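Local coordinates for protein transcriptional regulator (PDB 7DWM) that probably binds DNA as a LuxR-type transcriptional regulator of a vibriophage and holds the small molecule 3,5-dimethylpyrazin-2-ol in a PAS-type pocket, at residues A[29-32]-A[36-39]; A[76-81]-A[118-123]; A[180-183]-A[188-191]; A[168-173]-A[223-228]. All coordinates share one frame; numbering follows the deposited sequence.

Interactions 1 and 2 lie in the PAS fold and join the same sheet: strands 28-32 and 119-126 are neighbours, and G29 and K31 of the first meet F122 and T120 of the second through probable backbone hydrogen bonds. Interaction 1, at the sheet margin, is mostly backbone bonding; interaction 2 is buried and centres on one side-chain hydrogen bond beside the ligand. Interactions 3 and 4, on the opposite side of the chain's centre, both involve the LuxR-type region and touch through I181. Interaction 3 is a small, partly exposed apolar contact, whereas interaction 4 buries an aromatic ring close to the second subunit.

Interaction 1: A[29-32]-A[36-39]; sequences GIKD and VFIY
I30 faces both I38 and Y39, and this two-to-one pairing makes a classic beta bulge in an antiparallel hairpin. Backbone bonds carry most of the contact. I30 N donates to Y39 O at 3.1 Å, while I30 O takes two N-H groups, I38 N at 3.0 Å and more weakly Y39 N at 3.4 Å, the sharing that defines the bulge. Beyond it, D32 N reaches V36 O at 3.0 Å, a more bent bond (144° at the hydrogen) that closes the turn. G29 has no side chain, which suits a site where Y39 O approaches its CA.

Apolar contacts fill in between. CG1 of I30 lies between the backbone N and carbonyl carbon (chi1 74°), which turns it, and with it CD1, toward the I38 side chain that it crosses obliquely. CD1 of I38 lies near the K31-D32 peptide. K31 and F37 run side by side, with the lysine methylenes at the ring edge, K31 CD to F37 CE2 3.6 Å. Lysine suits this place because its long aliphatic part can line a ring while its amine goes on to salt bridges with D60 and D78 and a weak bond to the ligand.

Strand 28-32 pairs on its other side with strand 119-126, F37 meets F44, and helix 7-21 covers I30 through F21 and Y39 through I18.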
loop_
_atom_site.group_PDB
_atom_site.type_symbol
_atom_site.label_atom_id
_atom_site.label_comp_id
_atom_site.label_asym_id
_atom_site.label_seq_id
_atom_site.Cartn_x
_atom_site.Cartn_y
_atom_site.Cartn_z
ATOM N N GLY A 29 -10.173 9.592 -12.692
ATOM C CA GLY A 29 -11.464 9.854 -13.316
ATOM C C GLY A 29 -12.604 9.692 -12.338
ATOM O O GLY A 29 -12.410 9.301 -11.186
ATOM N N ILE A 30 -13.799 10.064 -12.802
ATOM C CA ILE A 30 -15.035 9.908 -12.037
ATOM C C ILE A 30 -16.149 9.454 -12.978
ATOM O O ILE A 30 -16.221 9.872 -14.142
ATOM C CB ILE A 30 -15.423 11.196 -11.258
ATOM C CG1 ILE A 30 -15.972 12.313 -12.157
ATOM C CG2 ILE A 30 -14.273 11.714 -10.420
ATOM C CD1 ILE A 30 -17.455 12.205 -12.446
ATOM N N LYS A 31 -17.010 8.578 -12.477
ATOM C CA LYS A 31 -18.225 8.221 -13.196
ATOM C C LYS A 31 -19.424 8.346 -12.262
ATOM O O LYS A 31 -19.283 8.617 -11.069
ATOM C CB LYS A 31 -18.139 6.828 -13.826
ATOM C CG LYS A 31 -17.658 5.745 -12.922
ATOM C CD LYS A 31 -16.677 4.898 -13.687
ATOM C CE LYS A 31 -16.276 3.698 -12.889
ATOM N NZ LYS A 31 -15.559 2.705 -13.714
ATOM N N ASP A 32 -20.606 8.107 -12.824
ATOM C CA ASP A 32 -21.883 8.415 -12.202
ATOM C C ASP A 32 -22.449 7.182 -11.500
ATOM O O ASP A 32 -21.791 6.144 -11.385
ATOM C CB ASP A 32 -22.833 8.951 -13.276
ATOM C CG ASP A 32 -24.057 9.627 -12.707
ATOM O OD1 ASP A 32 -25.169 9.177 -13.046
ATOM O OD2 ASP A 32 -23.914 10.602 -11.937
ATOM N N VAL A 36 -21.434 5.471 -15.681
ATOM C CA VAL A 36 -21.116 6.117 -16.946
ATOM C C VAL A 36 -20.086 7.215 -16.711
ATOM O O VAL A 36 -20.223 8.020 -15.783
ATOM C CB VAL A 36 -22.389 6.673 -17.604
ATOM C CG1 VAL A 36 -22.141 7.013 -19.044
ATOM C CG2 VAL A 36 -23.516 5.657 -17.503
ATOM N N PHE A 37 -19.055 7.251 -17.557
ATOM C CA PHE A 37 -17.946 8.188 -17.397
ATOM C C PHE A 37 -18.431 9.634 -17.443
ATOM O O PHE A 37 -19.222 9.999 -18.318
ATOM C CB PHE A 37 -16.916 7.972 -18.511
ATOM C CG PHE A 37 -15.937 6.865 -18.248
ATOM C CD1 PHE A 37 -15.162 6.355 -19.279
ATOM C CD2 PHE A 37 -15.780 6.342 -16.977
ATOM C CE1 PHE A 37 -14.253 5.337 -19.045
ATOM C CE2 PHE A 37 -14.873 5.327 -16.740
ATOM C CZ PHE A 37 -14.113 4.825 -17.774
ATOM N N ILE A 38 -17.967 10.467 -16.514
ATOM C CA ILE A 38 -18.125 11.910 -16.661
ATOM C C ILE A 38 -16.821 12.561 -17.116
ATOM O O ILE A 38 -16.832 13.469 -17.948
ATOM C CB ILE A 38 -18.675 12.580 -15.381
ATOM C CG1 ILE A 38 -20.114 12.127 -15.073
ATOM C CG2 ILE A 38 -18.617 14.117 -15.529
ATOM C CD1 ILE A 38 -20.268 10.975 -14.192
ATOM N N TYR A 39 -15.688 12.108 -16.589
ATOM C CA TYR A 39 -14.403 12.543 -17.116
ATOM C C TYR A 39 -13.336 11.518 -16.764
ATOM O O TYR A 39 -13.458 10.782 -15.782
ATOM C CB TYR A 39 -13.987 13.917 -16.581
ATOM C CG TYR A 39 -12.645 14.355 -17.121
ATOM C CD1 TYR A 39 -11.508 14.330 -16.318
ATOM C CD2 TYR A 39 -12.508 14.758 -18.444
ATOM C CE1 TYR A 39 -10.265 14.706 -16.820
ATOM C CE2 TYR A 39 -11.281 15.144 -18.954
ATOM C CZ TYR A 39 -10.164 15.122 -18.140
ATOM O OH TYR A 39 -8.948 15.517 -18.646
#

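Interaction 2: A[76-81]-A[118-123]; sequences AQDRLV and AGTIFH. With A1U (3,5-dimethylpyrazin-2-ol), chain C.
D78 and T120 mark the nearest approach of the backbones, CA to CA 6.6 Å, where the last turn of helix 71-80 comes down on strand 119-126. The side chains of these two residues cross at about a right angle. T120 OG1 donates to D78 OD1 at 2.9 Å, arriving on the anti side of the carboxylate and 27° out of its plane. The hydroxyl of T120 sits between its backbone N and carbonyl carbon (chi1 66°), while the methyl CG2 turns beside the backbone N and meets D78 O at 3.4 Å. Threonine suits the site because its short, branched side chain offers the acid a donor directly from the strand; the packing of V81 on T120 is doubtful in detail.

The other oxygen of D78, OD2, forms salt bridges with K31 and K107. With a hydroxyl on one oxygen and two ammonium groups at the other, this buried carboxylate is well compensated and would probably stay ionised. CB of D78 lies over one face of the R79 guanidinium, toward its rim, and NE of R79 is paired with E82.

Two residues along the strand, F122 presents a ring face to the bound dimethylpyrazinol. The ligand methyl CAH stands 3.7 Å above the plane, over the ring centre, and is nearest to F122 CE1 at 3.8 Å; such a placement fits a CH-pi contact. An antiparallel sheet whose one face is covered by helices and loops, with a small molecule held between, is characteristic of ligand-binding PAS domains.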
loop_
_atom_site.group_PDB
_atom_site.type_symbol
_atom_site.label_atom_id
_atom_site.label_comp_id
_atom_site.label_asym_id
_atom_site.label_seq_id
_atom_site.Cartn_x
_atom_site.Cartn_y
_atom_site.Cartn_z
ATOM N N ALA A 76 -19.915 -3.379 -10.772
ATOM C CA ALA A 76 -20.362 -3.944 -9.504
ATOM C C ALA A 76 -19.615 -3.295 -8.348
ATOM O O ALA A 76 -20.231 -2.797 -7.395
ATOM C CB ALA A 76 -20.171 -5.459 -9.498
ATOM N N GLN A 77 -18.284 -3.224 -8.458
ATOM C CA GLN A 77 -17.500 -2.487 -7.478
ATOM C C GLN A 77 -18.045 -1.074 -7.342
ATOM O O GLN A 77 -18.298 -0.592 -6.232
ATOM C CB GLN A 77 -16.025 -2.471 -7.892
ATOM C CG GLN A 77 -15.466 -3.834 -8.291
ATOM C CD GLN A 77 -14.272 -3.730 -9.226
ATOM O OE1 GLN A 77 -13.872 -2.635 -9.623
ATOM N NE2 GLN A 77 -13.697 -4.875 -9.582
ATOM N N ASP A 78 -18.312 -0.432 -8.482
ATOM C CA ASP A 78 -18.785 0.945 -8.530
ATOM C C ASP A 78 -20.065 1.184 -7.744
ATOM O O ASP A 78 -20.441 2.348 -7.566
ATOM C CB ASP A 78 -19.002 1.363 -9.977
ATOM C CG ASP A 78 -17.725 1.768 -10.650
ATOM O OD1 ASP A 78 -17.073 2.703 -10.144
ATOM O OD2 ASP A 78 -17.369 1.146 -11.674
ATOM N N ARG A 79 -20.754 0.139 -7.286
ATOM C CA ARG A 79 -21.953 0.380 -6.496
ATOM C C ARG A 79 -21.750 0.098 -5.013
ATOM O O ARG A 79 -22.404 0.744 -4.183
ATOM C CB ARG A 79 -23.124 -0.450 -7.038
ATOM C CG ARG A 79 -23.267 -0.383 -8.561
ATOM C CD ARG A 79 -24.260 0.691 -8.975
ATOM N NE ARG A 79 -23.604 1.981 -9.170
ATOM C CZ ARG A 79 -22.950 2.330 -10.273
ATOM N NH1 ARG A 79 -22.382 3.525 -10.358
ATOM N NH2 ARG A 79 -22.870 1.490 -11.294
ATOM N N LEU A 80 -20.750 -0.716 -4.655
ATOM C CA LEU A 80 -20.512 -1.039 -3.255
ATOM C C LEU A 80 -19.624 -0.015 -2.587
ATOM O O LEU A 80 -19.624 0.087 -1.357
ATOM C CB LEU A 80 -19.851 -2.416 -3.136
ATOM C CG LEU A 80 -20.812 -3.578 -2.871
ATOM C CD1 LEU A 80 -20.108 -4.808 -2.220
ATOM C CD2 LEU A 80 -22.038 -3.104 -2.082
ATOM N N VAL A 81 -18.900 0.760 -3.387
ATOM C CA VAL A 81 -18.400 2.051 -2.940
ATOM C C VAL A 81 -19.551 3.010 -2.656
ATOM O O VAL A 81 -19.537 3.734 -1.650
ATOM C CB VAL A 81 -17.412 2.606 -3.987
ATOM C CG1 VAL A 81 -18.032 2.627 -5.368
ATOM C CG2 VAL A 81 -16.953 3.983 -3.600
ATOM N N ALA A 118 -23.063 11.117 -5.872
ATOM C CA ALA A 118 -23.298 11.311 -7.303
ATOM C C ALA A 118 -22.730 10.186 -8.146
ATOM O O ALA A 118 -23.248 9.917 -9.236
ATOM C CB ALA A 118 -22.718 12.638 -7.776
ATOM N N GLY A 119 -21.692 9.522 -7.656
ATOM C CA GLY A 119 -21.046 8.445 -8.373
ATOM C C GLY A 119 -19.797 8.006 -7.644
ATOM O O GLY A 119 -19.813 7.860 -6.420
ATOM N N THR A 120 -18.698 7.827 -8.369
ATOM C CA THR A 120 -17.443 7.398 -7.770
ATOM C C THR A 120 -16.278 8.091 -8.455
ATOM O O THR A 120 -16.368 8.491 -9.620
ATOM C CB THR A 120 -17.237 5.875 -7.866
ATOM O OG1 THR A 120 -17.084 5.492 -9.238
ATOM C CG2 THR A 120 -18.409 5.114 -7.264
ATOM N N ILE A 121 -15.181 8.224 -7.711
ATOM C CA ILE A 121 -13.887 8.650 -8.232
ATOM C C ILE A 121 -12.973 7.436 -8.200
ATOM O O ILE A 121 -12.997 6.658 -7.239
ATOM C CB ILE A 121 -13.268 9.808 -7.418
ATOM C CG1 ILE A 121 -14.313 10.863 -7.047
ATOM C CG2 ILE A 121 -12.067 10.425 -8.139
ATOM C CD1 ILE A 121 -14.762 10.771 -5.615
ATOM N N PHE A 122 -12.186 7.257 -9.257
ATOM C CA PHE A 122 -11.226 6.171 -9.332
ATOM C C PHE A 122 -9.842 6.742 -9.599
ATOM O O PHE A 122 -9.670 7.656 -10.423
ATOM C CB PHE A 122 -11.612 5.128 -10.407
ATOM C CG PHE A 122 -11.623 5.661 -11.815
ATOM C CD1 PHE A 122 -12.812 6.041 -12.412
ATOM C CD2 PHE A 122 -10.451 5.746 -12.554
ATOM C CE1 PHE A 122 -12.830 6.525 -13.706
ATOM C CE2 PHE A 122 -10.464 6.234 -13.844
ATOM C CZ PHE A 122 -11.655 6.618 -14.424
ATOM N N HIS A 123 -8.868 6.207 -8.860
ATOM C CA HIS A 123 -7.456 6.551 -8.964
ATOM C C HIS A 123 -6.679 5.271 -9.281
ATOM O O HIS A 123 -6.656 4.351 -8.436
ATOM C CB HIS A 123 -6.951 7.210 -7.683
ATOM C CG HIS A 123 -5.500 7.583 -7.720
ATOM N ND1 HIS A 123 -4.737 7.711 -6.579
ATOM C CD2 HIS A 123 -4.675 7.862 -8.757
ATOM C CE1 HIS A 123 -3.503 8.050 -6.912
ATOM N NE2 HIS A 123 -3.440 8.148 -8.227
HETATM C CAB A1U C . -10.428 -0.848 -13.964
HETATM C CAC A1U C . -10.069 0.042 -15.006
HETATM C CAE A1U C . -11.781 1.490 -14.323
HETATM C CAF A1U C . -12.069 0.544 -13.317
HETATM C CAG A1U C . -8.929 -0.309 -15.923
HETATM C CAH A1U C . -12.547 2.768 -14.483
HETATM N NAA A1U C . -11.446 -0.613 -13.095
HETATM N NAD A1U C . -10.764 1.206 -15.160
HETATM O OAI A1U C . -13.139 0.882 -12.466
#

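Interaction 3: A[180-183]-A[188-191]; sequences DIAG and SPRT
A182 directs its methyl group at the start of the following helix, where S188 and P189 lead into helix 189-203. The close part of the contact is confined to this one group. CB of A182 lies 3.8 Å from P189 N and 3.9 Å from S188 C, so it rests on the peptide link between the two residues, and it touches the pyrrolidine ring at P189 CG, 4.0 Å away. Alanine suits the spot because its short side chain lets the two backbones come within 5.2 Å, measured from A182 CA to P189 CA. The same methyl also packs on I192, in the first turn of helix 189-203, and is thereby buried.

Toward solvent the contact loosens quickly. P189 is exposed although its CG touches A182 CB, and the side chain of S188 starts away from helix 178-185. S188 has an extended backbone (psi 159°) and occupies the N-cap position, where its OG accepts from T191 N in a weak bond of 3.4 Å. Proline fits directly after such a cap, since the first turn of a helix asks for no N-H there and the ring holds phi close to its helical value.

Helices 178-185 and 189-203, joined by a short turn, form the helix-turn-helix of a LuxR-type region, in which the second helix is commonly the one laid in the DNA groove. The one polar bond within the segments, the weak N-cap, lies at the start of helix 189-203. Van der Waals contact of one methyl with a peptide and a proline ring, without a directional bond, suggests that close fit contributes to the spacing of the helices.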
loop_
_atom_site.group_PDB
_atom_site.type_symbol
_atom_site.label_atom_id
_atom_site.label_comp_id
_atom_site.label_asym_id
_atom_site.label_seq_id
_atom_site.Cartn_x
_atom_site.Cartn_y
_atom_site.Cartn_z
ATOM N N ASP A 180 0.390 -27.892 6.167
ATOM C CA ASP A 180 -0.493 -26.818 5.724
ATOM C C ASP A 180 -0.454 -26.674 4.210
ATOM O O ASP A 180 -1.494 -26.536 3.559
ATOM C CB ASP A 180 -0.101 -25.501 6.395
ATOM C CG ASP A 180 -0.322 -25.519 7.897
ATOM O OD1 ASP A 180 -1.138 -26.335 8.376
ATOM O OD2 ASP A 180 0.323 -24.710 8.598
ATOM N N ILE A 181 0.749 -26.697 3.633
ATOM C CA ILE A 181 0.887 -26.583 2.186
ATOM C C ILE A 181 0.269 -27.794 1.496
ATOM O O ILE A 181 -0.367 -27.667 0.442
ATOM C CB ILE A 181 2.366 -26.387 1.811
ATOM C CG1 ILE A 181 2.925 -25.169 2.557
ATOM C CG2 ILE A 181 2.523 -26.227 0.305
ATOM C CD1 ILE A 181 4.290 -24.721 2.092
ATOM N N ALA A 182 0.459 -28.986 2.071
ATOM C CA ALA A 182 -0.203 -30.178 1.549
ATOM C C ALA A 182 -1.711 -29.985 1.493
ATOM O O ALA A 182 -2.361 -30.376 0.517
ATOM C CB ALA A 182 0.151 -31.391 2.408
ATOM N N GLY A 183 -2.282 -29.389 2.540
ATOM C CA GLY A 183 -3.701 -29.073 2.512
ATOM C C GLY A 183 -4.050 -28.078 1.422
ATOM O O GLY A 183 -4.999 -28.274 0.659
ATOM N N SER A 188 -0.358 -35.015 -0.825
ATOM C CA SER A 188 0.046 -35.597 0.471
ATOM C C SER A 188 1.234 -34.839 1.053
ATOM O O SER A 188 1.963 -34.225 0.308
ATOM C CB SER A 188 0.355 -37.042 0.313
ATOM O OG SER A 188 1.732 -37.238 0.101
ATOM N N PRO A 189 1.491 -34.912 2.368
ATOM C CA PRO A 189 2.640 -34.259 2.970
ATOM C C PRO A 189 3.958 -34.780 2.389
ATOM O O PRO A 189 4.852 -34.020 2.277
ATOM C CB PRO A 189 2.476 -34.610 4.444
ATOM C CG PRO A 189 1.004 -34.685 4.579
ATOM C CD PRO A 189 0.616 -35.486 3.364
ATOM N N ARG A 190 4.052 -36.060 2.048
ATOM C CA ARG A 190 5.304 -36.579 1.455
ATOM C C ARG A 190 5.582 -35.829 0.157
ATOM O O ARG A 190 6.709 -35.445 -0.055
ATOM C CB ARG A 190 5.124 -38.042 1.055
ATOM C CG ARG A 190 5.290 -39.043 2.184
ATOM C CD ARG A 190 4.932 -40.449 1.734
ATOM N NE ARG A 190 3.760 -40.525 0.871
ATOM C CZ ARG A 190 2.601 -41.080 1.207
ATOM N NH1 ARG A 190 1.598 -41.085 0.348
ATOM N NH2 ARG A 190 2.439 -41.618 2.400
ATOM N N THR A 191 4.568 -35.621 -0.668
ATOM C CA THR A 191 4.762 -34.909 -1.944
ATOM C C THR A 191 5.323 -33.518 -1.669
ATOM O O THR A 191 6.270 -33.144 -2.323
ATOM C CB THR A 191 3.457 -34.875 -2.731
ATOM O OG1 THR A 191 3.191 -36.231 -3.061
ATOM C CG2 THR A 191 3.561 -34.056 -3.990
#

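Interaction 4: A[168-173]-A[223-228]; sequences VLFFLL and MVPKAL
F170 points its side chain from helix 163-172 at the loop 223-228, where M223 and P225 meet it, both at CD2 and at CB. With CG anti to the backbone N (chi1 -174°), the ring stands out from the helix and turns an edge to the loop. M223 O lies in the ring plane at that edge, 3.4 Å from F170 CD2 and 3.6 Å from F170 CE2. An aromatic edge carries slightly positive hydrogens, so a carbonyl oxygen is an electrostatically favourable neighbour there. P225 crosses F170 at about a right angle, and its CD comes to 3.8 Å from F170 CD2 at an oblique position.

Nearer the helix backbone, the packing passes to CB. The chain of M223 bends at chi2 and chi3 and so brings its terminal methyl CE to 4.0 Å from F170 CB, while P225 CG approaches the same CB at 4.1 Å. Methionine suits the place because its pliable chain can fold back to F170 CB while its carbonyl stays at the ring edge.

Helix 163-172 is the first helix of the LuxR-type helix-turn-helix region, and the loop lies between helix 208-217 and strand 233-236. Within the helix, F170 CD1 also stands 3.9 Å above one face of the F171 ring, toward its rim. R174 adds a cation-pi contact to F170, and the loop gains a further tie where K226 N bonds to E166. V138 of the second subunit packs on F170, and L142 of that subunit on P225.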
loop_
_atom_site.group_PDB
_atom_site.type_symbol
_atom_site.label_atom_id
_atom_site.label_comp_id
_atom_site.label_asym_id
_atom_site.label_seq_id
_atom_site.Cartn_x
_atom_site.Cartn_y
_atom_site.Cartn_z
ATOM N N VAL A 168 5.080 -23.729 -3.336
ATOM C CA VAL A 168 5.527 -24.261 -2.053
ATOM C C VAL A 168 6.405 -23.247 -1.335
ATOM O O VAL A 168 6.266 -23.039 -0.127
ATOM C CB VAL A 168 6.256 -25.604 -2.254
ATOM C CG1 VAL A 168 6.965 -26.026 -0.974
ATOM C CG2 VAL A 168 5.274 -26.676 -2.697
ATOM N N LEU A 169 7.315 -22.595 -2.061
ATOM C CA LEU A 169 8.196 -21.622 -1.423
ATOM C C LEU A 169 7.438 -20.366 -1.006
ATOM O O LEU A 169 7.710 -19.803 0.062
ATOM C CB LEU A 169 9.354 -21.269 -2.356
ATOM C CG LEU A 169 10.432 -20.390 -1.721
ATOM C CD1 LEU A 169 11.078 -21.140 -0.575
ATOM C CD2 LEU A 169 11.467 -19.981 -2.752
ATOM N N PHE A 170 6.510 -19.895 -1.848
ATOM C CA PHE A 170 5.657 -18.770 -1.478
ATOM C C PHE A 170 4.994 -19.012 -0.131
ATOM O O PHE A 170 4.964 -18.125 0.730
ATOM C CB PHE A 170 4.597 -18.529 -2.560
ATOM C CG PHE A 170 3.757 -17.294 -2.333
ATOM C CD1 PHE A 170 2.587 -17.355 -1.591
ATOM C CD2 PHE A 170 4.144 -16.073 -2.863
ATOM C CE1 PHE A 170 1.823 -16.220 -1.381
ATOM C CE2 PHE A 170 3.382 -14.937 -2.657
ATOM C CZ PHE A 170 2.222 -15.011 -1.916
ATOM N N PHE A 171 4.463 -20.215 0.073
ATOM C CA PHE A 171 3.774 -20.461 1.335
ATOM C C PHE A 171 4.728 -20.834 2.468
ATOM O O PHE A 171 4.402 -20.609 3.638
ATOM C CB PHE A 171 2.683 -21.509 1.137
ATOM C CG PHE A 171 1.503 -20.988 0.370
ATOM C CD1 PHE A 171 0.777 -19.910 0.852
ATOM C CD2 PHE A 171 1.141 -21.544 -0.844
ATOM C CE1 PHE A 171 -0.300 -19.408 0.144
ATOM C CE2 PHE A 171 0.064 -21.050 -1.553
ATOM C CZ PHE A 171 -0.657 -19.980 -1.057
ATOM N N LEU A 172 5.897 -21.395 2.152
ATOM C CA LEU A 172 6.911 -21.636 3.176
ATOM C C LEU A 172 7.387 -20.325 3.788
ATOM O O LEU A 172 7.463 -20.187 5.014
ATOM C CB LEU A 172 8.090 -22.402 2.574
ATOM C CG LEU A 172 8.129 -23.929 2.653
ATOM C CD1 LEU A 172 9.562 -24.395 2.481
ATOM C CD2 LEU A 172 7.547 -24.446 3.963
ATOM N N LEU A 173 7.718 -19.348 2.939
ATOM C CA LEU A 173 8.139 -18.030 3.400
ATOM C C LEU A 173 7.043 -17.277 4.144
ATOM O O LEU A 173 7.323 -16.213 4.708
ATOM C CB LEU A 173 8.615 -17.195 2.209
ATOM C CG LEU A 173 9.844 -17.716 1.468
ATOM C CD1 LEU A 173 10.102 -16.903 0.209
ATOM C CD2 LEU A 173 11.059 -17.696 2.378
ATOM N N MET A 223 8.634 -12.649 -4.449
ATOM C CA MET A 223 8.360 -13.433 -5.640
ATOM C C MET A 223 6.880 -13.767 -5.748
ATOM O O MET A 223 6.221 -14.121 -4.768
ATOM C CB MET A 223 9.183 -14.719 -5.635
ATOM C CG MET A 223 8.842 -15.668 -6.772
ATOM S SD MET A 223 8.560 -17.370 -6.251
ATOM C CE MET A 223 6.885 -17.270 -5.634
ATOM N N VAL A 224 6.359 -13.640 -6.957
ATOM C CA VAL A 224 5.003 -14.052 -7.297
ATOM C C VAL A 224 5.110 -15.331 -8.114
ATOM O O VAL A 224 5.921 -15.382 -9.049
ATOM C CB VAL A 224 4.254 -12.963 -8.091
ATOM C CG1 VAL A 224 2.791 -13.333 -8.246
ATOM C CG2 VAL A 224 4.402 -11.622 -7.418
ATOM N N PRO A 225 4.368 -16.377 -7.783
ATOM C CA PRO A 225 4.486 -17.614 -8.553
ATOM C C PRO A 225 4.087 -17.335 -9.996
ATOM O O PRO A 225 3.050 -16.729 -10.268
ATOM C CB PRO A 225 3.511 -18.569 -7.852
ATOM C CG PRO A 225 3.338 -18.000 -6.470
ATOM C CD PRO A 225 3.468 -16.511 -6.623
ATOM N N LYS A 226 4.936 -17.786 -10.919
ATOM C CA LYS A 226 4.758 -17.464 -12.330
ATOM C C LYS A 226 3.479 -18.057 -12.912
ATOM O O LYS A 226 3.017 -17.597 -13.963
ATOM C CB LYS A 226 5.997 -17.890 -13.114
ATOM C CG LYS A 226 6.016 -19.320 -13.583
ATOM C CD LYS A 226 6.945 -19.454 -14.769
ATOM C CE LYS A 226 6.521 -18.521 -15.891
ATOM N NZ LYS A 226 5.436 -19.140 -16.709
ATOM N N ALA A 227 2.903 -19.083 -12.272
ATOM C CA ALA A 227 1.601 -19.572 -12.722
ATOM C C ALA A 227 0.523 -18.496 -12.640
ATOM O O ALA A 227 -0.496 -18.597 -13.333
ATOM C CB ALA A 227 1.189 -20.790 -11.900
ATOM N N LEU A 228 0.724 -17.481 -11.799
ATOM C CA LEU A 228 -0.168 -16.335 -11.676
ATOM C C LEU A 228 0.029 -15.306 -12.783
ATOM O O LEU A 228 -0.801 -14.403 -12.918
ATOM C CB LEU A 228 0.003 -15.672 -10.310
ATOM C CG LEU A 228 -0.994 -16.159 -9.257
ATOM C CD1 LEU A 228 -0.654 -15.606 -7.882
ATOM C CD2 LEU A 228 -2.412 -15.786 -9.655
#